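Long-range contacts in HhaI Restriction Endonuclease (Haemophilus parahaemolyticus, PDB 6UKF), which cleaves DNA as a restriction endonuclease, probably recognising the double-stranded sequence GCGC and using divalent metal ions: residues G19-K24 / I35-N40; I45-P50 / F128-N133; D207-E212 / K220-T225. All coordinates share one frame; numbering follows the deposited sequence. Where two conformers were deposited one is given.

How the interactions relate
From the N terminus, three contacts follow one another in series, with none nested in or crossing another. Interaction 1 closes the 25-34 loop by pairing strand 22-23 with strand 35-37 at one border of the mixed sheet. The chain then turns into strand 43-47, which interaction 2 joins to strand 126-132; the 77 residues between its segments include both helices and strands. These two contacts touch: Ile35 O lies 2.8 Å from Ile45 N, probably as a hydrogen bond, and Phe22 packs on Ile45. Interaction 3 closes a short hairpin in a separate antiparallel sheet; its centre lies about 30 Å from that of interaction 2, and both meet the DNA.

Interaction 1: residues G19-K24 / I35-N40; sequences GNKFAK and ILFTGN
Phe22 and Phe37 show how a hairpin can be tightly packed on one side and solvent-facing on the other. On the inner side their rings meet obliquely, planes at 38°, with Phe22 CE1 3.6 Å from Phe37 CD1. Phe37 holds CG anti to its backbone N (chi1 169°). Lys21 CB approaches its ring at CE1, 3.6 Å away, and Gly39 N sits above the centre of one of its faces. Leu14 of helix 3-18 and Ile45 add to the packing round Phe22. The backbones pair antiparallel: Ala23 N donates to Leu36 O at 2.8 Å, Leu36 N returns the bond to Ala23 O at 2.9 Å, and Thr38 N reaches Lys21 O at 2.9 Å. On the face of Ala23 and Leu36 the two segments touch more loosely. Ala23 CB merely approaches Thr38 CG2, 4.0 Å apart, while one water accepts from Lys21 NZ at 2.9 Å and also bonds Thr38 OG1, linking two exposed side chains. Strands 22-23 and 35-37 form a beta hairpin with a long connection, at the border of the mixed sheet beside helix 3-18.

Interaction 2: residues I45-P50 / F128-N133; sequences IEAKMP and FFITSN. With EDO (1,2-ethanediol), chain O; nucleotides of chain B.
Strands 45-47 and 128-132 run parallel, their axes 4.5 Å apart and inclined at 26°, with Ile45 beside Phe128, Glu46 beside Phe129 and Ala47 beside Ile130. Bonds alternate as parallel pairing demands: Glu46 N donates to Phe128 O, Ile130 N to Glu46 O and Lys48 N to Ile130 O. The side chains divide between two faces. On one, Ile130 CG2 lies 3.8 Å from Ile45 CG2 and also touches Ala47 CB, while the Ile130 side chain also packs against Cys10 and Leu14 of helix 3-18. On the other, Glu46 CB stands over the centre of the Phe129 ring, 3.6 Å from its centroid, a CH-pi contact; Lys48 CG meets the same ring at its edge, 3.7 Å from CD2. Beyond Ala47 and Ile130, Thr131 OG1, anti to its backbone N (chi1 -174°), donates to Lys48 O at 2.6 Å, next to the residues that meet the DNA. There Lys48 NZ bonds OP2 of DA10 at 2.8 Å and OP2 of DC9 at 2.9 Å, both in chain B, and also Gln53 O. Met49 N adds a bond to DA10 OP1 at 3.1 Å. Two successive phosphates are thus gripped by Lys48 and Met49. Glu46 and Lys48, one residue apart, with Asp34 against Glu46, are consistent with the active-site motif of the PD-(D/E)XK nuclease fold.

Interaction 3: residues D207-E212 / K220-T225; sequences DFLIKE and KILSNT. With nucleotides of chain C; nucleotides of chain B.
In the beta hairpin of strands 207-212 and 217-221, part of a small antiparallel sheet, Phe208 faces Ile221 in a non-hydrogen-bonded pair and Leu209 faces Lys220 in a hydrogen-bonded one. The hairpin illustrates how one face can be turned to protein and the other to DNA. Leu209 and Lys220 exchange backbone bonds in both directions, and Leu222 N continues the pairing with an almost straight bond to Asp207 O, 2.8 Å at 176°. A water extends it further, accepting from Asp207 N and donating to Leu222 O, while Asp207 OD1 is hydrogen-bonded to Ser202 OG. On the protein face, Ile221 CG1 lies 3.8 Å from Phe208 CE1, the two side chains running side by side, and Phe172 meets the Phe208 ring edge-to-face. On the DNA face, Leu222 CD2 touches Leu209 CB at 3.9 Å and comes within 3.6 Å of O5' of DC6 of chain C; Leu209 CD2 approaches C3' of the same nucleotide. Farther on, Ser223 OG accepts from Thr225 N in an ST turn, and Thr225 OG1 donates to OP2 of DA5 of chain B at 2.6 Å. In the Lys220 conformer described here, one of two deposited, two lysines cross at about a right angle and share one phosphate oxygen: OP1 of DG7 of chain C takes a bond from Lys211 NZ at 2.9 Å and from Lys220 NZ at 2.8 Å.

Interaction 1: residues G19-K24 / I35-N40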
loop_
_atom_site.group_PDB
_atom_site.type_symbol
_atom_site.label_atom_id
_atom_site.label_comp_id
_atom_site.label_asym_id
_atom_site.label_seq_id
_atom_site.Cartn_x
_atom_site.Cartn_y
_atom_site.Cartn_z
ATOM N N GLY A 19 -0.895 -21.355 -16.744
ATOM C CA GLY A 19 -2.025 -22.144 -16.312
ATOM C C GLY A 19 -2.836 -21.436 -15.242
ATOM O O GLY A 19 -2.367 -20.528 -14.553
ATOM N N ASN A 20 -4.081 -21.886 -15.096
ATOM C CA ASN A 20 -5.065 -21.212 -14.250
ATOM C C ASN A 20 -4.839 -21.602 -12.790
ATOM O O ASN A 20 -5.591 -22.366 -12.181
ATOM C CB ASN A 20 -6.470 -21.540 -14.730
ATOM C CG ASN A 20 -6.746 -20.999 -16.120
ATOM O OD1 ASN A 20 -7.059 -21.751 -17.043
ATOM N ND2 ASN A 20 -6.625 -19.686 -16.276
ATOM N N LYS A 21 -3.767 -21.039 -12.225
ATOM C CA LYS A 21 -3.341 -21.337 -10.864
ATOM C C LYS A 21 -3.123 -20.083 -10.031
ATOM O O LYS A 21 -2.613 -20.182 -8.909
ATOM C CB LYS A 21 -2.053 -22.173 -10.867
ATOM C CG LYS A 21 -2.128 -23.446 -11.691
ATOM C CD LYS A 21 -3.072 -24.452 -11.063
ATOM C CE LYS A 21 -2.496 -25.026 -9.778
ATOM N NZ LYS A 21 -3.392 -26.043 -9.156
ATOM N N PHE A 22 -3.495 -18.912 -10.534
ATOM C CA PHE A 22 -3.162 -17.645 -9.890
ATOM C C PHE A 22 -4.448 -16.930 -9.510
ATOM O O PHE A 22 -5.176 -16.438 -10.378
ATOM C CB PHE A 22 -2.264 -16.821 -10.805
ATOM C CG PHE A 22 -1.024 -17.558 -11.208
ATOM C CD1 PHE A 22 0.109 -17.517 -10.413
ATOM C CD2 PHE A 22 -1.010 -18.347 -12.345
ATOM C CE1 PHE A 22 1.246 -18.220 -10.764
ATOM C CE2 PHE A 22 0.122 -19.054 -12.699
ATOM C CZ PHE A 22 1.252 -18.989 -11.907
ATOM N N ALA A 23 -4.720 -16.888 -8.211
ATOM C CA ALA A 23 -5.973 -16.374 -7.680
ATOM C C ALA A 23 -5.809 -14.932 -7.220
ATOM O O ALA A 23 -4.834 -14.591 -6.541
ATOM C CB ALA A 23 -6.447 -17.234 -6.510
ATOM N N LYS A 24 -6.765 -14.090 -7.604
ATOM C CA LYS A 24 -6.903 -12.733 -7.069
ATOM C C LYS A 24 -8.400 -12.577 -6.808
ATOM O O LYS A 24 -9.145 -12.098 -7.666
ATOM C CB LYS A 24 -6.381 -11.689 -8.047
ATOM C CG LYS A 24 -6.443 -10.254 -7.525
ATOM C CD LYS A 24 -6.428 -9.240 -8.662
ATOM C CE LYS A 24 -7.490 -8.165 -8.477
ATOM N NZ LYS A 24 -7.092 -7.092 -7.530
ATOM N N ILE A 35 -2.060 -11.668 -5.118
ATOM C CA ILE A 35 -2.071 -12.789 -6.061
ATOM C C ILE A 35 -1.473 -14.019 -5.377
ATOM O O ILE A 35 -0.339 -13.960 -4.886
ATOM C CB ILE A 35 -1.305 -12.451 -7.355
ATOM C CG1 ILE A 35 -1.698 -11.066 -7.889
ATOM C CG2 ILE A 35 -1.500 -13.530 -8.409
ATOM C CD1 ILE A 35 -1.333 -10.840 -9.337
ATOM N N LEU A 36 -2.238 -15.121 -5.346
ATOM C CA LEU A 36 -1.836 -16.382 -4.734
ATOM C C LEU A 36 -1.660 -17.439 -5.813
ATOM O O LEU A 36 -2.575 -17.687 -6.605
ATOM C CB LEU A 36 -2.901 -16.845 -3.740
ATOM C CG LEU A 36 -2.647 -18.215 -3.110
ATOM C CD1 LEU A 36 -1.377 -18.211 -2.278
ATOM C CD2 LEU A 36 -3.846 -18.617 -2.278
ATOM N N PHE A 37 -0.486 -18.061 -5.837
ATOM C CA PHE A 37 -0.286 -19.272 -6.618
ATOM C C PHE A 37 -0.812 -20.450 -5.806
ATOM O O PHE A 37 -0.345 -20.694 -4.688
ATOM C CB PHE A 37 1.188 -19.471 -6.944
ATOM C CG PHE A 37 1.482 -20.817 -7.518
ATOM C CD1 PHE A 37 0.960 -21.183 -8.747
ATOM C CD2 PHE A 37 2.250 -21.731 -6.819
ATOM C CE1 PHE A 37 1.215 -22.430 -9.276
ATOM C CE2 PHE A 37 2.508 -22.979 -7.343
ATOM C CZ PHE A 37 1.989 -23.330 -8.574
ATOM N N THR A 38 -1.775 -21.180 -6.367
ATOM C CA THR A 38 -2.561 -22.175 -5.635
ATOM C C THR A 38 -2.133 -23.608 -5.932
ATOM O O THR A 38 -2.977 -24.507 -6.007
ATOM C CB THR A 38 -4.046 -21.999 -5.944
ATOM O OG1 THR A 38 -4.266 -22.195 -7.345
ATOM C CG2 THR A 38 -4.523 -20.615 -5.550
ATOM N N GLY A 39 -0.839 -23.859 -6.093
ATOM C CA GLY A 39 -0.324 -25.185 -6.353
ATOM C C GLY A 39 0.201 -25.870 -5.107
ATOM O O GLY A 39 -0.119 -25.498 -3.973
ATOM N N ASN A 40 1.027 -26.898 -5.326
ATOM C CA ASN A 40 1.571 -27.678 -4.219
ATOM C C ASN A 40 2.669 -26.939 -3.472
ATOM O O ASN A 40 2.996 -27.317 -2.341
ATOM C CB ASN A 40 2.131 -29.008 -4.724
ATOM C CG ASN A 40 1.045 -30.018 -5.039
ATOM O OD1 ASN A 40 -0.073 -29.919 -4.537
ATOM N ND2 ASN A 40 1.375 -31.004 -5.870
HETATM O O HOH W 1 -5.565 -24.600 -7.902
#

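Interaction 2: residues I45-P50 / F128-N133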
loop_
_atom_site.group_PDB
_atom_site.type_symbol
_atom_site.label_atom_id
_atom_site.label_comp_id
_atom_site.label_asym_id
_atom_site.label_seq_id
_atom_site.Cartn_x
_atom_site.Cartn_y
_atom_site.Cartn_z
ATOM N N ILE A 45 2.410 -13.590 -4.833
ATOM C CA ILE A 45 3.142 -12.810 -5.822
ATOM C C ILE A 45 2.672 -11.371 -5.682
ATOM O O ILE A 45 1.465 -11.106 -5.680
ATOM C CB ILE A 45 2.872 -13.324 -7.249
ATOM C CG1 ILE A 45 3.294 -14.791 -7.381
ATOM C CG2 ILE A 45 3.598 -12.463 -8.286
ATOM C CD1 ILE A 45 2.686 -15.491 -8.576
ATOM N N GLU A 46 3.614 -10.450 -5.550
ATOM C CA GLU A 46 3.307 -9.033 -5.422
ATOM C C GLU A 46 3.437 -8.375 -6.788
ATOM O O GLU A 46 4.507 -8.415 -7.402
ATOM C CB GLU A 46 4.244 -8.355 -4.424
ATOM C CG GLU A 46 3.588 -8.036 -3.091
ATOM C CD GLU A 46 2.370 -7.144 -3.247
ATOM O OE1 GLU A 46 2.455 -6.149 -3.996
ATOM O OE2 GLU A 46 1.321 -7.447 -2.639
ATOM N N ALA A 47 2.351 -7.769 -7.260
ATOM C CA ALA A 47 2.389 -6.975 -8.478
ATOM C C ALA A 47 2.749 -5.544 -8.096
ATOM O O ALA A 47 2.191 -4.987 -7.145
ATOM C CB ALA A 47 1.044 -7.020 -9.199
ATOM N N LYS A 48 3.700 -4.962 -8.820
ATOM C CA LYS A 48 4.118 -3.590 -8.576
ATOM C C LYS A 48 4.232 -2.866 -9.905
ATOM O O LYS A 48 4.856 -3.374 -10.840
ATOM C CB LYS A 48 5.476 -3.538 -7.866
ATOM C CG LYS A 48 5.426 -3.935 -6.405
ATOM C CD LYS A 48 4.744 -2.863 -5.572
ATOM C CE LYS A 48 4.267 -3.408 -4.247
ATOM N NZ LYS A 48 3.418 -2.423 -3.517
ATOM N N MET A 49 3.643 -1.677 -9.978
ATOM C CA MET A 49 3.875 -0.818 -11.121
ATOM C C MET A 49 5.299 -0.275 -11.063
ATOM O O MET A 49 5.963 -0.346 -10.025
ATOM C CB MET A 49 2.866 0.325 -11.136
ATOM C CG MET A 49 1.430 -0.150 -11.253
ATOM S SD MET A 49 0.274 1.146 -11.730
ATOM C CE MET A 49 0.663 1.310 -13.472
ATOM N N PRO A 50 5.800 0.258 -12.178
ATOM C CA PRO A 50 7.181 0.764 -12.183
ATOM C C PRO A 50 7.481 1.782 -11.097
ATOM O O PRO A 50 8.614 1.819 -10.606
ATOM C CB PRO A 50 7.329 1.351 -13.592
ATOM C CG PRO A 50 6.404 0.524 -14.422
ATOM C CD PRO A 50 5.225 0.210 -13.536
ATOM N N PHE A 128 7.714 -13.968 -4.927
ATOM C CA PHE A 128 8.022 -13.379 -6.218
ATOM C C PHE A 128 7.273 -12.068 -6.369
ATOM O O PHE A 128 6.224 -11.854 -5.756
ATOM C CB PHE A 128 7.625 -14.309 -7.374
ATOM C CG PHE A 128 8.512 -15.507 -7.508
ATOM C CD1 PHE A 128 8.297 -16.636 -6.736
ATOM C CD2 PHE A 128 9.575 -15.501 -8.395
ATOM C CE1 PHE A 128 9.124 -17.737 -6.848
ATOM C CE2 PHE A 128 10.405 -16.600 -8.510
ATOM C CZ PHE A 128 10.179 -17.718 -7.735
ATOM N N PHE A 129 7.844 -11.191 -7.185
ATOM C CA PHE A 129 7.201 -9.974 -7.645
ATOM C C PHE A 129 6.992 -10.077 -9.150
ATOM O O PHE A 129 7.756 -10.744 -9.855
ATOM C CB PHE A 129 8.077 -8.749 -7.354
ATOM C CG PHE A 129 7.933 -8.203 -5.955
ATOM C CD1 PHE A 129 8.276 -8.966 -4.851
ATOM C CD2 PHE A 129 7.472 -6.912 -5.749
ATOM C CE1 PHE A 129 8.145 -8.455 -3.570
ATOM C CE2 PHE A 129 7.344 -6.399 -4.472
ATOM C CZ PHE A 129 7.681 -7.172 -3.383
ATOM N N ILE A 130 5.951 -9.410 -9.635
ATOM C CA ILE A 130 5.721 -9.246 -11.064
ATOM C C ILE A 130 5.543 -7.762 -11.348
ATOM O O ILE A 130 4.851 -7.054 -10.606
ATOM C CB ILE A 130 4.526 -10.076 -11.575
ATOM C CG1 ILE A 130 4.375 -9.917 -13.093
ATOM C CG2 ILE A 130 3.240 -9.702 -10.848
ATOM C CD1 ILE A 130 3.449 -10.933 -13.722
ATOM N N THR A 131 6.198 -7.286 -12.399
ATOM C CA THR A 131 6.067 -5.912 -12.846
ATOM C C THR A 131 6.136 -5.927 -14.368
ATOM O O THR A 131 6.131 -6.989 -14.997
ATOM C CB THR A 131 7.116 -5.019 -12.166
ATOM O OG1 THR A 131 6.875 -3.648 -12.503
ATOM C CG2 THR A 131 8.528 -5.396 -12.589
ATOM N N SER A 132 6.187 -4.743 -14.969
ATOM C CA SER A 132 6.258 -4.657 -16.418
ATOM C C SER A 132 6.904 -3.341 -16.816
ATOM O O SER A 132 6.604 -2.294 -16.239
ATOM C CB SER A 132 4.865 -4.758 -17.051
ATOM O OG SER A 132 4.903 -4.393 -18.421
ATOM N N ASN A 133 7.793 -3.411 -17.804
ATOM C CA ASN A 133 8.358 -2.235 -18.453
ATOM C C ASN A 133 7.952 -2.191 -19.923
ATOM O O ASN A 133 8.637 -1.589 -20.749
ATOM C CB ASN A 133 9.879 -2.214 -18.318
ATOM C CG ASN A 133 10.546 -3.370 -19.041
ATOM O OD1 ASN A 133 9.878 -4.217 -19.636
ATOM N ND2 ASN A 133 11.874 -3.407 -19.000
HETATM C C1 EDO O . 1.846 -7.192 0.332
HETATM O O1 EDO O . 0.459 -6.976 0.054
HETATM C C2 EDO O . 2.014 -8.036 1.585
HETATM O O2 EDO O . 1.372 -7.384 2.684
ATOM P P DA B 10 1.310 -0.383 -6.578
ATOM O OP1 DA B 10 1.446 -1.037 -7.897
ATOM O OP2 DA B 10 2.010 -0.937 -5.399
ATOM O "O5'" DA B 10 1.775 1.147 -6.657
ATOM C "C5'" DA B 10 1.573 1.899 -7.839
ATOM C "C4'" DA B 10 0.417 2.853 -7.662
ATOM O "O4'" DA B 10 0.673 3.741 -6.537
ATOM C "C3'" DA B 10 0.148 3.767 -8.852
ATOM O "O3'" DA B 10 -1.253 3.922 -8.989
ATOM C "C2'" DA B 10 0.879 5.053 -8.483
ATOM C "C1'" DA B 10 0.705 5.094 -6.974
ATOM N N9 DA B 10 1.774 5.762 -6.246
ATOM C C8 DA B 10 3.119 5.580 -6.399
ATOM N N7 DA B 10 3.847 6.302 -5.583
ATOM C C5 DA B 10 2.913 6.994 -4.830
ATOM C C6 DA B 10 3.042 7.929 -3.788
ATOM N N6 DA B 10 4.221 8.337 -3.315
ATOM N N1 DA B 10 1.909 8.433 -3.254
ATOM C C2 DA B 10 0.730 8.019 -3.734
ATOM N N3 DA B 10 0.484 7.145 -4.707
ATOM C C4 DA B 10 1.631 6.666 -5.220
ATOM P P DC B 9 0.159 -3.424 -2.229
ATOM O OP1 DC B 9 0.091 -4.582 -3.141
ATOM O OP2 DC B 9 1.419 -3.090 -1.531
ATOM O "O5'" DC B 9 -0.293 -2.119 -3.019
ATOM C "C5'" DC B 9 -1.331 -2.215 -3.964
ATOM C "C4'" DC B 9 -1.776 -0.855 -4.420
ATOM O "O4'" DC B 9 -2.328 -0.097 -3.307
ATOM C "C3'" DC B 9 -0.678 0.053 -4.954
ATOM O "O3'" DC B 9 -0.265 -0.308 -6.248
ATOM C "C2'" DC B 9 -1.388 1.410 -4.890
ATOM C "C1'" DC B 9 -2.162 1.288 -3.563
ATOM N N1 DC B 9 -1.437 1.928 -2.435
ATOM C C2 DC B 9 -1.665 3.275 -2.175
ATOM O O2 DC B 9 -2.488 3.885 -2.867
ATOM N N3 DC B 9 -0.990 3.874 -1.166
ATOM C C4 DC B 9 -0.109 3.180 -0.446
ATOM N N4 DC B 9 0.532 3.819 0.541
ATOM C C5 DC B 9 0.152 1.799 -0.707
ATOM C C6 DC B 9 -0.524 1.220 -1.708
#

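Interaction 3: residues D207-E212 / K220-T225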
loop_
_atom_site.group_PDB
_atom_site.type_symbol
_atom_site.label_atom_id
_atom_site.label_comp_id
_atom_site.label_asym_id
_atom_site.label_seq_id
_atom_site.Cartn_x
_atom_site.Cartn_y
_atom_site.Cartn_z
ATOM N N ASP A 207 -15.845 14.520 8.555
ATOM C CA ASP A 207 -15.601 14.943 7.185
ATOM C C ASP A 207 -16.072 13.819 6.272
ATOM O O ASP A 207 -15.606 12.680 6.392
ATOM C CB ASP A 207 -14.116 15.226 6.962
ATOM C CG ASP A 207 -13.582 16.309 7.882
ATOM O OD1 ASP A 207 -14.283 17.227 8.155
ATOM O OD2 ASP A 207 -12.346 16.171 8.354
ATOM N N PHE A 208 -17.003 14.134 5.381
ATOM C CA PHE A 208 -17.592 13.151 4.486
ATOM C C PHE A 208 -17.017 13.329 3.089
ATOM O O PHE A 208 -16.640 14.433 2.687
ATOM C CB PHE A 208 -19.117 13.289 4.435
ATOM C CG PHE A 208 -19.792 13.097 5.765
ATOM C CD1 PHE A 208 -20.028 11.827 6.262
ATOM C CD2 PHE A 208 -20.190 14.190 6.515
ATOM C CE1 PHE A 208 -20.647 11.651 7.485
ATOM C CE2 PHE A 208 -20.807 14.020 7.740
ATOM C CZ PHE A 208 -21.036 12.749 8.224
ATOM N N LEU A 209 -16.944 12.224 2.355
ATOM C CA LEU A 209 -16.512 12.222 0.965
ATOM C C LEU A 209 -17.544 11.450 0.161
ATOM O O LEU A 209 -17.969 10.365 0.572
ATOM C CB LEU A 209 -15.137 11.566 0.817
ATOM C CG LEU A 209 -14.602 11.411 -0.610
ATOM C CD1 LEU A 209 -14.361 12.764 -1.257
ATOM C CD2 LEU A 209 -13.326 10.583 -0.600
ATOM N N ILE A 210 -17.942 12.006 -0.979
ATOM C CA ILE A 210 -18.989 11.439 -1.821
ATOM C C ILE A 210 -18.352 10.959 -3.118
ATOM O O ILE A 210 -17.617 11.710 -3.772
ATOM C CB ILE A 210 -20.097 12.473 -2.088
ATOM C CG1 ILE A 210 -20.706 12.945 -0.762
ATOM C CG2 ILE A 210 -21.171 11.888 -2.989
ATOM C CD1 ILE A 210 -21.584 14.170 -0.884
ATOM N N LYS A 211 -18.627 9.706 -3.480
ATOM C CA LYS A 211 -18.072 9.084 -4.673
ATOM C C LYS A 211 -19.188 8.410 -5.452
ATOM O O LYS A 211 -20.059 7.754 -4.872
ATOM C CB LYS A 211 -17.019 8.024 -4.321
ATOM C CG LYS A 211 -15.874 8.524 -3.453
ATOM C CD LYS A 211 -14.889 9.380 -4.242
ATOM C CE LYS A 211 -13.772 8.541 -4.856
ATOM N NZ LYS A 211 -12.633 8.323 -3.930
ATOM N N GLU A 212 -19.141 8.560 -6.772
ATOM C CA GLU A 212 -20.161 8.005 -7.646
ATOM C C GLU A 212 -19.952 6.508 -7.813
ATOM O O GLU A 212 -18.869 6.058 -8.201
ATOM C CB GLU A 212 -20.092 8.684 -9.012
ATOM N N LYS A 220 -18.382 8.205 2.302
ATOM C CA LYS A 220 -17.329 7.760 3.195
ATOM C C LYS A 220 -17.110 8.801 4.281
ATOM O O LYS A 220 -17.352 9.996 4.080
ATOM C CB LYS A 220 -16.013 7.531 2.441
ATOM C CG LYS A 220 -16.115 6.517 1.314
ATOM C CD LYS A 220 -16.412 7.189 -0.016
ATOM C CE LYS A 220 -16.784 6.171 -1.080
ATOM N NZ LYS A 220 -15.657 5.264 -1.427
ATOM N N ILE A 221 -16.664 8.332 5.440
ATOM C CA ILE A 221 -16.259 9.192 6.543
ATOM C C ILE A 221 -14.737 9.160 6.583
ATOM O O ILE A 221 -14.138 8.084 6.707
ATOM C CB ILE A 221 -16.846 8.717 7.879
ATOM C CG1 ILE A 221 -18.372 8.648 7.808
ATOM C CG2 ILE A 221 -16.398 9.648 9.009
ATOM C CD1 ILE A 221 -18.991 7.870 8.951
ATOM N N LEU A 222 -14.110 10.325 6.471
ATOM C CA LEU A 222 -12.659 10.390 6.451
ATOM C C LEU A 222 -12.104 10.334 7.872
ATOM O O LEU A 222 -12.795 10.618 8.854
ATOM C CB LEU A 222 -12.198 11.657 5.734
ATOM C CG LEU A 222 -12.761 11.823 4.317
ATOM C CD1 LEU A 222 -12.218 13.079 3.645
ATOM C CD2 LEU A 222 -12.478 10.597 3.459
ATOM N N SER A 223 -10.833 9.964 7.968
ATOM C CA SER A 223 -10.180 9.748 9.247
ATOM C C SER A 223 -9.800 11.072 9.900
ATOM O O SER A 223 -9.732 12.119 9.252
ATOM C CB SER A 223 -8.904 8.931 9.043
ATOM O OG SER A 223 -8.248 8.676 10.272
ATOM N N ASN A 224 -9.532 11.003 11.204
ATOM C CA ASN A 224 -8.929 12.098 11.950
ATOM C C ASN A 224 -7.558 11.704 12.493
ATOM O O ASN A 224 -7.016 12.414 13.348
ATOM C CB ASN A 224 -9.848 12.550 13.091
ATOM C CG ASN A 224 -11.147 13.165 12.593
ATOM O OD1 ASN A 224 -11.159 13.912 11.613
ATOM N ND2 ASN A 224 -12.249 12.851 13.269
ATOM N N THR A 225 -6.986 10.596 12.019
ATOM C CA THR A 225 -5.702 10.093 12.492
ATOM C C THR A 225 -4.613 10.486 11.498
ATOM O O THR A 225 -4.719 10.190 10.303
ATOM C CB THR A 225 -5.754 8.571 12.643
ATOM O OG1 THR A 225 -6.820 8.209 13.532
ATOM C CG2 THR A 225 -4.437 8.045 13.189
ATOM P P DG C 7 -12.316 6.516 -0.524
ATOM O OP1 DG C 7 -13.189 6.607 -1.715
ATOM O OP2 DG C 7 -12.873 6.815 0.810
ATOM O "O5'" DG C 7 -11.675 5.047 -0.492
ATOM C "C5'" DG C 7 -11.222 4.448 -1.705
ATOM C "C4'" DG C 7 -11.065 2.944 -1.568
ATOM O "O4'" DG C 7 -9.844 2.640 -0.831
ATOM C "C3'" DG C 7 -12.173 2.217 -0.811
ATOM O "O3'" DG C 7 -12.322 0.896 -1.353
ATOM C "C2'" DG C 7 -11.669 2.236 0.631
ATOM C "C1'" DG C 7 -10.162 2.098 0.448
ATOM N N9 DG C 7 -9.362 2.817 1.430
ATOM C C8 DG C 7 -9.571 4.094 1.891
ATOM N N7 DG C 7 -8.672 4.489 2.748
ATOM C C5 DG C 7 -7.802 3.412 2.848
ATOM C C6 DG C 7 -6.632 3.253 3.626
ATOM O O6 DG C 7 -6.113 4.063 4.403
ATOM N N1 DG C 7 -6.048 2.005 3.432
ATOM C C2 DG C 7 -6.536 1.032 2.594
ATOM N N2 DG C 7 -5.838 -0.111 2.540
ATOM N N3 DG C 7 -7.628 1.168 1.859
ATOM C C4 DG C 7 -8.208 2.378 2.036
ATOM P P DC C 6 -8.415 11.650 2.369
ATOM O OP1 DC C 6 -8.486 12.987 1.742
ATOM O OP2 DC C 6 -8.732 11.508 3.807
ATOM O "O5'" DC C 6 -9.369 10.641 1.577
ATOM C "C5'" DC C 6 -9.392 10.660 0.155
ATOM C "C4'" DC C 6 -9.496 9.264 -0.422
ATOM O "O4'" DC C 6 -8.235 8.554 -0.224
ATOM C "C3'" DC C 6 -10.560 8.355 0.199
ATOM O "O3'" DC C 6 -11.068 7.484 -0.807
ATOM C "C2'" DC C 6 -9.778 7.623 1.282
ATOM C "C1'" DC C 6 -8.463 7.383 0.555
ATOM N N1 DC C 6 -7.271 7.157 1.414
ATOM C C2 DC C 6 -6.304 6.255 0.978
ATOM O O2 DC C 6 -6.478 5.669 -0.096
ATOM N N3 DC C 6 -5.209 6.040 1.746
ATOM C C4 DC C 6 -5.059 6.698 2.895
ATOM N N4 DC C 6 -3.958 6.454 3.614
ATOM C C5 DC C 6 -6.031 7.635 3.355
ATOM C C6 DC C 6 -7.112 7.834 2.587
ATOM P P DA B 5 -5.980 6.981 16.962
ATOM O OP1 DA B 5 -5.176 7.155 18.192
ATOM O OP2 DA B 5 -6.311 8.153 16.119
ATOM O "O5'" DA B 5 -5.265 5.882 16.066
ATOM C "C5'" DA B 5 -5.000 4.616 16.629
ATOM C "C4'" DA B 5 -4.621 3.623 15.561
ATOM O "O4'" DA B 5 -5.735 3.388 14.688
ATOM C "C3'" DA B 5 -3.474 4.066 14.646
ATOM O "O3'" DA B 5 -2.339 3.293 14.968
ATOM C "C2'" DA B 5 -3.983 3.833 13.215
ATOM C "C1'" DA B 5 -5.229 2.988 13.435
ATOM N N9 DA B 5 -6.291 3.150 12.464
ATOM C C8 DA B 5 -6.985 4.288 12.176
ATOM N N7 DA B 5 -7.922 4.119 11.273
ATOM C C5 DA B 5 -7.846 2.770 10.965
ATOM C C6 DA B 5 -8.574 1.959 10.074
ATOM N N6 DA B 5 -9.566 2.415 9.303
ATOM N N1 DA B 5 -8.246 0.651 10.013
ATOM C C2 DA B 5 -7.256 0.197 10.788
ATOM N N3 DA B 5 -6.504 0.861 11.662
ATOM C C4 DA B 5 -6.855 2.156 11.701
HETATM O O HOH W 2 -10.760 14.159 7.792
HETATM O O HOH W 3 -13.976 12.852 9.744
#